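Local atomic coordinates of anastral spindle 2, SAS 4 (Drosophila melanogaster, PDB entry 4BY2), a protein that probably acts as a molecular adaptor that binds tubulin, its C-terminal TCP domain being fused here to a piece of Ana2 containing the proline-rich motif it binds. Residues I109-Y117 / W124-L132; K170-H181 / Q184-P195. All blocks are in the same frame, centred on the assembly; numbering follows the deposited sequence.

Contact 1. Residues I109-Y117 / W124-L132; sequences IREGTVKYY and WHTSYLDGL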
loop_
_atom_site.group_PDB
_atom_site.type_symbol
_atom_site.label_atom_id
_atom_site.label_comp_id
_atom_site.label_asym_id
_atom_site.label_seq_id
_atom_site.Cartn_x
_atom_site.Cartn_y
_atom_site.Cartn_z
ATOM N N ILE A 109 10.390 2.797 14.166
ATOM C CA ILE A 109 11.154 4.047 14.059
ATOM C C ILE A 109 12.533 3.787 13.426
ATOM O O ILE A 109 13.040 4.648 12.701
ATOM C CB ILE A 109 11.210 4.805 15.426
ATOM C CG1 ILE A 109 9.788 5.234 15.866
ATOM C CG2 ILE A 109 12.153 6.026 15.383
ATOM C CD1 ILE A 109 9.618 5.556 17.345
ATOM N N ARG A 110 13.110 2.593 13.662
ATOM C CA ARG A 110 14.408 2.213 13.096
ATOM C C ARG A 110 14.320 1.977 11.587
ATOM O O ARG A 110 15.222 2.379 10.848
ATOM C CB ARG A 110 14.989 0.985 13.812
ATOM C CG ARG A 110 16.169 1.324 14.702
ATOM C CD ARG A 110 16.783 0.092 15.325
ATOM N NE ARG A 110 16.091 -0.326 16.544
ATOM C CZ ARG A 110 16.410 0.080 17.769
ATOM N NH1 ARG A 110 17.402 0.943 17.953
ATOM N NH2 ARG A 110 15.740 -0.372 18.818
ATOM N N GLU A 111 13.223 1.349 11.136
ATOM C CA GLU A 111 12.977 1.049 9.724
ATOM C C GLU A 111 12.197 2.173 9.013
ATOM O O GLU A 111 12.070 2.141 7.789
ATOM C CB GLU A 111 12.260 -0.309 9.564
ATOM C CG GLU A 111 13.007 -1.499 10.152
ATOM C CD GLU A 111 12.597 -1.907 11.557
ATOM O OE1 GLU A 111 12.600 -1.044 12.465
ATOM O OE2 GLU A 111 12.311 -3.109 11.757
ATOM N N GLY A 112 11.697 3.146 9.784
ATOM C CA GLY A 112 10.911 4.276 9.289
ATOM C C GLY A 112 9.629 3.839 8.602
ATOM O O GLY A 112 9.279 4.369 7.546
ATOM N N THR A 113 8.943 2.832 9.177
ATOM C CA THR A 113 7.729 2.263 8.592
ATOM C C THR A 113 6.523 2.246 9.521
ATOM O O THR A 113 6.649 2.020 10.725
ATOM C CB THR A 113 7.985 0.848 8.031
ATOM O OG1 THR A 113 8.567 0.022 9.040
ATOM C CG2 THR A 113 8.866 0.850 6.792
ATOM N N VAL A 114 5.341 2.458 8.930
ATOM C CA VAL A 114 4.050 2.396 9.607
ATOM C C VAL A 114 3.256 1.315 8.856
ATOM O O VAL A 114 2.914 1.498 7.687
ATOM C CB VAL A 114 3.310 3.766 9.662
ATOM C CG1 VAL A 114 1.990 3.650 10.421
ATOM C CG2 VAL A 114 4.184 4.853 10.287
ATOM N N LYS A 115 3.048 0.162 9.501
ATOM C CA LYS A 115 2.302 -0.959 8.925
ATOM C C LYS A 115 0.917 -1.023 9.561
ATOM O O LYS A 115 0.799 -0.856 10.772
ATOM C CB LYS A 115 3.046 -2.290 9.127
ATOM C CG LYS A 115 4.276 -2.453 8.249
ATOM C CD LYS A 115 4.836 -3.866 8.322
ATOM C CE LYS A 115 5.986 -4.074 7.367
ATOM N NZ LYS A 115 6.591 -5.423 7.519
ATOM N N TYR A 116 -0.129 -1.246 8.752
ATOM C CA TYR A 116 -1.501 -1.333 9.249
ATOM C C TYR A 116 -2.208 -2.560 8.703
ATOM O O TYR A 116 -2.244 -2.754 7.492
ATOM C CB TYR A 116 -2.302 -0.053 8.939
ATOM C CG TYR A 116 -3.561 0.091 9.774
ATOM C CD1 TYR A 116 -4.732 -0.579 9.429
ATOM C CD2 TYR A 116 -3.578 0.889 10.914
ATOM C CE1 TYR A 116 -5.882 -0.469 10.203
ATOM C CE2 TYR A 116 -4.732 1.025 11.684
ATOM C CZ TYR A 116 -5.883 0.344 11.324
ATOM O OH TYR A 116 -7.028 0.462 12.077
ATOM N N TYR A 117 -2.794 -3.372 9.596
ATOM C CA TYR A 117 -3.535 -4.564 9.204
ATOM C C TYR A 117 -5.035 -4.359 9.397
ATOM O O TYR A 117 -5.491 -4.184 10.523
ATOM C CB TYR A 117 -3.032 -5.811 9.960
ATOM C CG TYR A 117 -3.753 -7.093 9.589
ATOM C CD1 TYR A 117 -3.578 -7.678 8.338
ATOM C CD2 TYR A 117 -4.599 -7.728 10.493
ATOM C CE1 TYR A 117 -4.232 -8.860 7.993
ATOM C CE2 TYR A 117 -5.250 -8.916 10.163
ATOM C CZ TYR A 117 -5.072 -9.473 8.907
ATOM O OH TYR A 117 -5.708 -10.642 8.571
ATOM N N TRP A 124 -3.123 -5.380 4.208
ATOM C CA TRP A 124 -1.962 -4.731 4.802
ATOM C C TRP A 124 -1.683 -3.394 4.108
ATOM O O TRP A 124 -1.816 -3.298 2.888
ATOM C CB TRP A 124 -0.734 -5.640 4.677
ATOM C CG TRP A 124 -0.641 -6.698 5.732
ATOM C CD1 TRP A 124 -0.958 -8.020 5.602
ATOM C CD2 TRP A 124 -0.198 -6.520 7.081
ATOM N NE1 TRP A 124 -0.734 -8.677 6.790
ATOM C CE2 TRP A 124 -0.258 -7.782 7.714
ATOM C CE3 TRP A 124 0.246 -5.412 7.824
ATOM C CZ2 TRP A 124 0.092 -7.964 9.057
ATOM C CZ3 TRP A 124 0.604 -5.595 9.150
ATOM C CH2 TRP A 124 0.522 -6.858 9.756
ATOM N N HIS A 125 -1.280 -2.373 4.878
ATOM C CA HIS A 125 -0.910 -1.061 4.343
ATOM C C HIS A 125 0.413 -0.605 4.965
ATOM O O HIS A 125 0.476 -0.367 6.173
ATOM C CB HIS A 125 -2.027 -0.020 4.535
ATOM C CG HIS A 125 -1.688 1.342 4.005
ATOM N ND1 HIS A 125 -1.894 1.673 2.679
ATOM C CD2 HIS A 125 -1.180 2.420 4.646
ATOM C CE1 HIS A 125 -1.503 2.931 2.553
ATOM N NE2 HIS A 125 -1.064 3.424 3.710
ATOM N N THR A 126 1.474 -0.508 4.140
ATOM C CA THR A 126 2.794 -0.089 4.605
ATOM C C THR A 126 3.146 1.307 4.109
ATOM O O THR A 126 3.090 1.568 2.911
ATOM C CB THR A 126 3.866 -1.138 4.259
ATOM O OG1 THR A 126 3.388 -2.437 4.606
ATOM C CG2 THR A 126 5.192 -0.879 4.969
ATOM N N SER A 127 3.493 2.199 5.043
ATOM C CA SER A 127 3.926 3.565 4.763
ATOM C C SER A 127 5.444 3.619 4.951
ATOM O O SER A 127 5.973 2.985 5.866
ATOM C CB SER A 127 3.251 4.558 5.704
ATOM O OG SER A 127 1.854 4.641 5.478
ATOM N N TYR A 128 6.137 4.357 4.077
ATOM C CA TYR A 128 7.588 4.515 4.123
ATOM C C TYR A 128 7.953 5.989 4.311
ATOM O O TYR A 128 7.144 6.869 4.005
ATOM C CB TYR A 128 8.247 3.926 2.860
ATOM C CG TYR A 128 8.053 2.431 2.711
ATOM C CD1 TYR A 128 6.957 1.915 2.025
ATOM C CD2 TYR A 128 8.973 1.533 3.240
ATOM C CE1 TYR A 128 6.766 0.541 1.895
ATOM C CE2 TYR A 128 8.795 0.155 3.117
ATOM C CZ TYR A 128 7.693 -0.337 2.436
ATOM O OH TYR A 128 7.504 -1.694 2.309
ATOM N N LEU A 129 9.165 6.246 4.830
ATOM C CA LEU A 129 9.705 7.581 5.099
ATOM C C LEU A 129 9.733 8.487 3.852
ATOM O O LEU A 129 9.449 9.680 3.966
ATOM C CB LEU A 129 11.115 7.442 5.692
ATOM C CG LEU A 129 11.593 8.585 6.580
ATOM C CD1 LEU A 129 12.190 8.055 7.872
ATOM C CD2 LEU A 129 12.597 9.470 5.845
ATOM N N ASP A 130 10.048 7.913 2.669
ATOM C CA ASP A 130 10.145 8.628 1.387
ATOM C C ASP A 130 8.791 9.048 0.779
ATOM O O ASP A 130 8.770 9.813 -0.190
ATOM C CB ASP A 130 10.972 7.810 0.371
ATOM C CG ASP A 130 10.372 6.492 -0.103
ATOM O OD1 ASP A 130 9.411 6.005 0.538
ATOM O OD2 ASP A 130 10.879 5.937 -1.099
ATOM N N GLY A 131 7.695 8.542 1.345
ATOM C CA GLY A 131 6.341 8.849 0.898
ATOM C C GLY A 131 5.601 7.700 0.242
ATOM O O GLY A 131 4.405 7.827 -0.038
ATOM N N LEU A 132 6.297 6.575 -0.013
ATOM C CA LEU A 132 5.713 5.391 -0.642
ATOM C C LEU A 132 4.720 4.671 0.274
ATOM O O LEU A 132 5.007 4.434 1.446
ATOM C CB LEU A 132 6.807 4.426 -1.158
ATOM C CG LEU A 132 6.352 3.081 -1.774
ATOM C CD1 LEU A 132 5.729 3.259 -3.156
ATOM C CD2 LEU A 132 7.492 2.115 -1.861
HETATM O O HOH W 1 11.118 3.692 5.361
HETATM O O HOH W 2 0.632 2.837 7.106
#

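Contact 2. Residues K170-H181 / Q184-P195; sequences KLEEWRYADGTH and QLRNGDKILNLP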
loop_
_atom_site.group_PDB
_atom_site.type_symbol
_atom_site.label_atom_id
_atom_site.label_comp_id
_atom_site.label_asym_id
_atom_site.label_seq_id
_atom_site.Cartn_x
_atom_site.Cartn_y
_atom_site.Cartn_z
ATOM N N LYS A 170 0.383 10.494 -22.212
ATOM C CA LYS A 170 0.058 9.081 -22.062
ATOM C C LYS A 170 -0.874 8.904 -20.848
ATOM O O LYS A 170 -0.521 9.274 -19.721
ATOM C CB LYS A 170 1.336 8.214 -21.925
ATOM C CG LYS A 170 2.365 8.723 -20.899
ATOM C CD LYS A 170 3.412 7.677 -20.566
ATOM C CE LYS A 170 4.600 7.752 -21.490
ATOM N NZ LYS A 170 5.690 6.842 -21.058
ATOM N N LEU A 171 -2.082 8.380 -21.091
ATOM C CA LEU A 171 -3.104 8.170 -20.068
ATOM C C LEU A 171 -2.730 7.074 -19.054
ATOM O O LEU A 171 -2.718 7.340 -17.851
ATOM C CB LEU A 171 -4.449 7.852 -20.735
ATOM C CG LEU A 171 -5.666 7.958 -19.838
ATOM C CD1 LEU A 171 -6.354 9.304 -20.011
ATOM C CD2 LEU A 171 -6.633 6.822 -20.102
ATOM N N GLU A 172 -2.468 5.845 -19.537
ATOM C CA GLU A 172 -2.121 4.680 -18.721
ATOM C C GLU A 172 -1.104 3.795 -19.446
ATOM O O GLU A 172 -1.143 3.686 -20.676
ATOM C CB GLU A 172 -3.379 3.844 -18.412
ATOM C CG GLU A 172 -4.292 4.413 -17.337
ATOM C CD GLU A 172 -5.755 4.022 -17.446
ATOM O OE1 GLU A 172 -6.057 2.962 -18.041
ATOM O OE2 GLU A 172 -6.605 4.791 -16.942
ATOM N N GLU A 173 -0.208 3.155 -18.675
ATOM C CA GLU A 173 0.803 2.230 -19.188
ATOM C C GLU A 173 0.602 0.844 -18.605
ATOM O O GLU A 173 0.260 0.712 -17.430
ATOM C CB GLU A 173 2.221 2.733 -18.923
ATOM C CG GLU A 173 2.739 3.655 -20.011
ATOM C CD GLU A 173 4.160 4.137 -19.801
ATOM O OE1 GLU A 173 4.410 4.845 -18.798
ATOM O OE2 GLU A 173 5.023 3.817 -20.650
ATOM N N TRP A 174 0.803 -0.187 -19.435
ATOM C CA TRP A 174 0.616 -1.579 -19.051
ATOM C C TRP A 174 1.831 -2.440 -19.347
ATOM O O TRP A 174 2.420 -2.328 -20.419
ATOM C CB TRP A 174 -0.616 -2.153 -19.758
ATOM C CG TRP A 174 -1.920 -1.740 -19.145
ATOM C CD1 TRP A 174 -2.657 -0.633 -19.446
ATOM C CD2 TRP A 174 -2.661 -2.459 -18.150
ATOM N NE1 TRP A 174 -3.812 -0.615 -18.698
ATOM C CE2 TRP A 174 -3.841 -1.727 -17.896
ATOM C CE3 TRP A 174 -2.442 -3.657 -17.447
ATOM C CZ2 TRP A 174 -4.800 -2.154 -16.970
ATOM C CZ3 TRP A 174 -3.390 -4.077 -16.530
ATOM C CH2 TRP A 174 -4.552 -3.329 -16.296
ATOM N N ARG A 175 2.193 -3.316 -18.396
ATOM C CA ARG A 175 3.304 -4.257 -18.522
ATOM C C ARG A 175 2.790 -5.650 -18.168
ATOM O O ARG A 175 2.478 -5.918 -17.007
ATOM C CB ARG A 175 4.502 -3.844 -17.647
ATOM C CG ARG A 175 5.240 -2.614 -18.161
ATOM C CD ARG A 175 6.637 -2.494 -17.578
ATOM N NE ARG A 175 7.319 -1.283 -18.039
ATOM C CZ ARG A 175 8.065 -1.206 -19.138
ATOM N NH1 ARG A 175 8.236 -2.274 -19.909
ATOM N NH2 ARG A 175 8.642 -0.062 -19.476
ATOM N N TYR A 176 2.654 -6.517 -19.185
ATOM C CA TYR A 176 2.127 -7.876 -19.047
ATOM C C TYR A 176 3.199 -8.910 -18.689
ATOM O O TYR A 176 4.395 -8.623 -18.805
ATOM C CB TYR A 176 1.341 -8.282 -20.310
ATOM C CG TYR A 176 0.163 -7.375 -20.601
ATOM C CD1 TYR A 176 0.309 -6.240 -21.394
ATOM C CD2 TYR A 176 -1.099 -7.648 -20.080
ATOM C CE1 TYR A 176 -0.767 -5.391 -21.649
ATOM C CE2 TYR A 176 -2.184 -6.810 -20.334
ATOM C CZ TYR A 176 -2.012 -5.681 -21.120
ATOM O OH TYR A 176 -3.077 -4.851 -21.376
ATOM N N ALA A 177 2.759 -10.108 -18.236
ATOM C CA ALA A 177 3.607 -11.231 -17.817
ATOM C C ALA A 177 4.576 -11.724 -18.902
ATOM O O ALA A 177 5.711 -12.086 -18.582
ATOM C CB ALA A 177 2.743 -12.380 -17.320
ATOM N N ASP A 178 4.128 -11.732 -20.175
ATOM C CA ASP A 178 4.928 -12.156 -21.330
ATOM C C ASP A 178 6.042 -11.157 -21.667
ATOM O O ASP A 178 7.086 -11.558 -22.185
ATOM C CB ASP A 178 4.033 -12.412 -22.559
ATOM C CG ASP A 178 3.007 -11.333 -22.874
ATOM O OD1 ASP A 178 3.213 -10.172 -22.455
ATOM O OD2 ASP A 178 2.004 -11.647 -23.550
ATOM N N GLY A 179 5.799 -9.880 -21.375
ATOM C CA GLY A 179 6.746 -8.798 -21.618
ATOM C C GLY A 179 6.194 -7.644 -22.429
ATOM O O GLY A 179 6.894 -6.646 -22.624
ATOM N N THR A 180 4.930 -7.768 -22.902
ATOM C CA THR A 180 4.234 -6.766 -23.718
ATOM C C THR A 180 4.035 -5.455 -22.952
ATOM O O THR A 180 3.619 -5.474 -21.793
ATOM C CB THR A 180 2.911 -7.337 -24.273
ATOM O OG1 THR A 180 3.113 -8.679 -24.716
ATOM C CG2 THR A 180 2.345 -6.510 -25.419
ATOM N N HIS A 181 4.345 -4.323 -23.608
ATOM C CA HIS A 181 4.218 -2.984 -23.037
ATOM C C HIS A 181 3.247 -2.118 -23.849
ATOM O O HIS A 181 3.579 -1.677 -24.952
ATOM C CB HIS A 181 5.603 -2.322 -22.865
ATOM C CG HIS A 181 5.575 -0.937 -22.288
ATOM N ND1 HIS A 181 4.967 -0.668 -21.073
ATOM C CD2 HIS A 181 6.127 0.205 -22.760
ATOM C CE1 HIS A 181 5.144 0.625 -20.860
ATOM N NE2 HIS A 181 5.843 1.191 -21.843
ATOM N N GLN A 184 -1.252 3.742 -23.591
ATOM C CA GLN A 184 -2.480 4.435 -23.983
ATOM C C GLN A 184 -2.194 5.933 -23.876
ATOM O O GLN A 184 -1.574 6.362 -22.906
ATOM C CB GLN A 184 -3.653 4.015 -23.068
ATOM C CG GLN A 184 -4.988 4.728 -23.327
ATOM C CD GLN A 184 -5.607 4.383 -24.659
ATOM O OE1 GLN A 184 -6.136 3.286 -24.863
ATOM N NE2 GLN A 184 -5.583 5.328 -25.587
ATOM N N LEU A 185 -2.602 6.712 -24.889
ATOM C CA LEU A 185 -2.384 8.159 -24.935
ATOM C C LEU A 185 -3.683 8.903 -24.591
ATOM O O LEU A 185 -4.762 8.304 -24.638
ATOM C CB LEU A 185 -1.858 8.592 -26.331
ATOM C CG LEU A 185 -0.413 8.233 -26.790
ATOM C CD1 LEU A 185 0.656 8.841 -25.913
ATOM C CD2 LEU A 185 -0.195 6.745 -26.982
ATOM N N ARG A 186 -3.577 10.200 -24.234
ATOM C CA ARG A 186 -4.719 11.054 -23.883
ATOM C C ARG A 186 -5.629 11.302 -25.097
ATOM O O ARG A 186 -6.854 11.222 -24.967
ATOM C CB ARG A 186 -4.224 12.388 -23.308
ATOM C CG ARG A 186 -5.283 13.208 -22.580
ATOM C CD ARG A 186 -4.926 14.681 -22.649
ATOM N NE ARG A 186 -5.702 15.502 -21.720
ATOM C CZ ARG A 186 -5.312 16.691 -21.269
ATOM N NH1 ARG A 186 -4.141 17.199 -21.637
ATOM N NH2 ARG A 186 -6.078 17.371 -20.426
ATOM N N ASN A 187 -5.023 11.574 -26.275
ATOM C CA ASN A 187 -5.719 11.840 -27.541
ATOM C C ASN A 187 -6.474 10.618 -28.118
ATOM O O ASN A 187 -7.233 10.769 -29.079
ATOM C CB ASN A 187 -4.756 12.443 -28.584
ATOM C CG ASN A 187 -3.427 11.735 -28.733
ATOM O OD1 ASN A 187 -3.320 10.511 -28.621
ATOM N ND2 ASN A 187 -2.378 12.499 -29.002
ATOM N N GLY A 188 -6.272 9.443 -27.518
ATOM C CA GLY A 188 -6.920 8.200 -27.922
ATOM C C GLY A 188 -6.002 7.193 -28.584
ATOM O O GLY A 188 -6.369 6.021 -28.717
ATOM N N ASP A 189 -4.799 7.641 -29.002
ATOM C CA ASP A 189 -3.792 6.807 -29.665
ATOM C C ASP A 189 -3.209 5.735 -28.732
ATOM O O ASP A 189 -3.336 5.847 -27.510
ATOM C CB ASP A 189 -2.684 7.681 -30.287
ATOM C CG ASP A 189 -3.161 8.716 -31.301
ATOM O OD1 ASP A 189 -4.190 8.467 -31.974
ATOM O OD2 ASP A 189 -2.491 9.763 -31.439
ATOM N N LYS A 190 -2.617 4.675 -29.312
ATOM C CA LYS A 190 -2.022 3.557 -28.570
ATOM C C LYS A 190 -0.665 3.155 -29.156
ATOM O O LYS A 190 -0.496 3.152 -30.377
ATOM C CB LYS A 190 -2.959 2.330 -28.558
ATOM C CG LYS A 190 -4.282 2.510 -27.816
ATOM C CD LYS A 190 -5.231 1.355 -28.119
ATOM C CE LYS A 190 -6.678 1.691 -27.853
ATOM N NZ LYS A 190 -7.117 1.244 -26.506
ATOM N N ILE A 191 0.297 2.811 -28.275
ATOM C CA ILE A 191 1.640 2.349 -28.647
ATOM C C ILE A 191 1.832 0.969 -28.016
ATOM O O ILE A 191 1.932 0.863 -26.795
ATOM C CB ILE A 191 2.772 3.355 -28.255
ATOM C CG1 ILE A 191 2.512 4.805 -28.777
ATOM C CG2 ILE A 191 4.163 2.843 -28.671
ATOM C CD1 ILE A 191 2.406 5.043 -30.338
ATOM N N LEU A 192 1.849 -0.084 -28.840
ATOM C CA LEU A 192 2.001 -1.454 -28.359
ATOM C C LEU A 192 3.388 -2.023 -28.680
ATOM O O LEU A 192 3.703 -2.287 -29.843
ATOM C CB LEU A 192 0.863 -2.343 -28.902
ATOM C CG LEU A 192 0.766 -3.781 -28.388
ATOM C CD1 LEU A 192 0.220 -3.828 -26.973
ATOM C CD2 LEU A 192 -0.128 -4.606 -29.285
ATOM N N ASN A 193 4.217 -2.194 -27.635
ATOM C CA ASN A 193 5.571 -2.737 -27.740
ATOM C C ASN A 193 5.556 -4.233 -27.411
ATOM O O ASN A 193 5.544 -4.619 -26.240
ATOM C CB ASN A 193 6.549 -1.965 -26.841
ATOM C CG ASN A 193 6.671 -0.497 -27.172
ATOM O OD1 ASN A 193 7.290 -0.106 -28.166
ATOM N ND2 ASN A 193 6.102 0.352 -26.326
ATOM N N LEU A 194 5.514 -5.070 -28.460
ATOM C CA LEU A 194 5.484 -6.532 -28.370
ATOM C C LEU A 194 6.821 -7.090 -27.829
ATOM O O LEU A 194 7.852 -6.429 -27.998
ATOM C CB LEU A 194 5.174 -7.147 -29.759
ATOM C CG LEU A 194 3.715 -7.184 -30.278
ATOM C CD1 LEU A 194 2.774 -7.926 -29.333
ATOM C CD2 LEU A 194 3.197 -5.805 -30.680
ATOM N N PRO A 195 6.844 -8.291 -27.188
ATOM C CA PRO A 195 8.125 -8.815 -26.670
ATOM C C PRO A 195 9.124 -9.251 -27.752
ATOM O O PRO A 195 10.333 -9.235 -27.502
ATOM C CB PRO A 195 7.692 -9.981 -25.778
ATOM C CG PRO A 195 6.406 -10.441 -26.358
ATOM C CD PRO A 195 5.725 -9.210 -26.881
#

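Contact 1. Residues I109-Y117 / W124-L132
Val114 and Ser127 form a hydrogen-bonded pair in the antiparallel beta hairpin 113-118/123-128, part of the extended beta meander of the Sas-4 TCP domain. Val114 N gives to Ser127 O (3.2 Å) and Ser127 N to Val114 O (2.8 Å). Two pairs along, Tyr116 N reaches His125 O and His125 N reaches Tyr116 O. Val114 O has a second donor: water 2 lies 2.7 Å from it and also hydrogen-bonds Ser127 OG. Water 1 joins the two neighbouring turns, giving to Glu111 O and accepting from Leu129 N.

On the face carrying Lys115, Thr126, Tyr117 and Trp124, the closest side-chain contact is between Tyr117 and Trp124. Tyr117 CB sits over the face of the Trp124 six-membered ring, a CH-pi contact 3.6 Å from the ring centroid. CG anti to the backbone N (chi1 -179°) carries Tyr117 CD1 over one face of the indole, 3.4 Å from Trp124 CE2, the two ring systems meeting obliquely with planes at 43°. With an alanine in place of Trp124, Tyr117 CB and CD1 would lose the indole and the phenol would probably be freer to turn about its CB-CG bond, the hydroxyl's bond to Asn122 OD1 remaining as a tie. Alongside the tryptophan, Lys115 runs extended beside Thr126, its CG 3.7 Å from Thr126 OG1. On the opposite face, with Val114, His125 and Ser127, the Tyr116 hydroxyl is gripped by Asp103 OD2 and by Arg15 N of the fused Ana2 piece. Asp130 closes an Asx turn, its OD1 taking Leu132 N from above the carboxylate plane at 3.2 Å.

Contact 2. Residues K170-H181 / Q184-P195
A classic beta bulge in the hairpin 170-175/181-185, where Leu171 and Glu172 both face Gln184, opens this contact in the Sas-4 TCP domain. Gln184 N gives to Glu172 O (2.9 Å), while Leu171 N reaches Gln184 O weakly. The aliphatic part of Gln184 lies beside Leu171; its chain bends at chi2 (67°) to carry the amide to its own turn, where NE2 donates to a lone pair of Leu185 O and OE1 accepts Lys190 NZ at 2.8 Å. At the other end strand 181-185 pairs with 190-193: His181 N gives to Asn193 O (2.9 Å) and Asn193 N to His181 O. Their side chains run side by side, ring and amide planes 15° apart, with Asn193 OD1 held by Lys199. Thr180 crosses the ring of Pro195, its OG1 3.4 Å from Pro195 CD; OG1 and N both give to Asp178 OD1 from the same face of the carboxylate, the backbone bond making an Asx turn. His181 ND1 bonds to Trp174 O from above the carbonyl plane, and NE2 weakly to Glu173 OE2. That carboxylate might favour a protonated imidazole, but Lys170 shares it and the Arg175 guanidinium lies over a ring face, so opposing effects probably offset each other.

Contacts 1 and 2 both lie in the Sas-4 part of the fusion and follow one another along the same meander, their centres 31 Å apart and their nearest atoms about 15 Å apart without touching. The 109-117/124-132 pairing sits nearer the middle of the chain and is partly buried; it joins the two strands of one hairpin by regular backbone bonds, an aromatic pair and bridging waters. The 170-181/184-195 pairing is a surface contact toward the C-terminal end. It spans two successive hairpins that share strand 181-185, with an irregular bulge at one end and more reliance on amide, imidazole and charged groups.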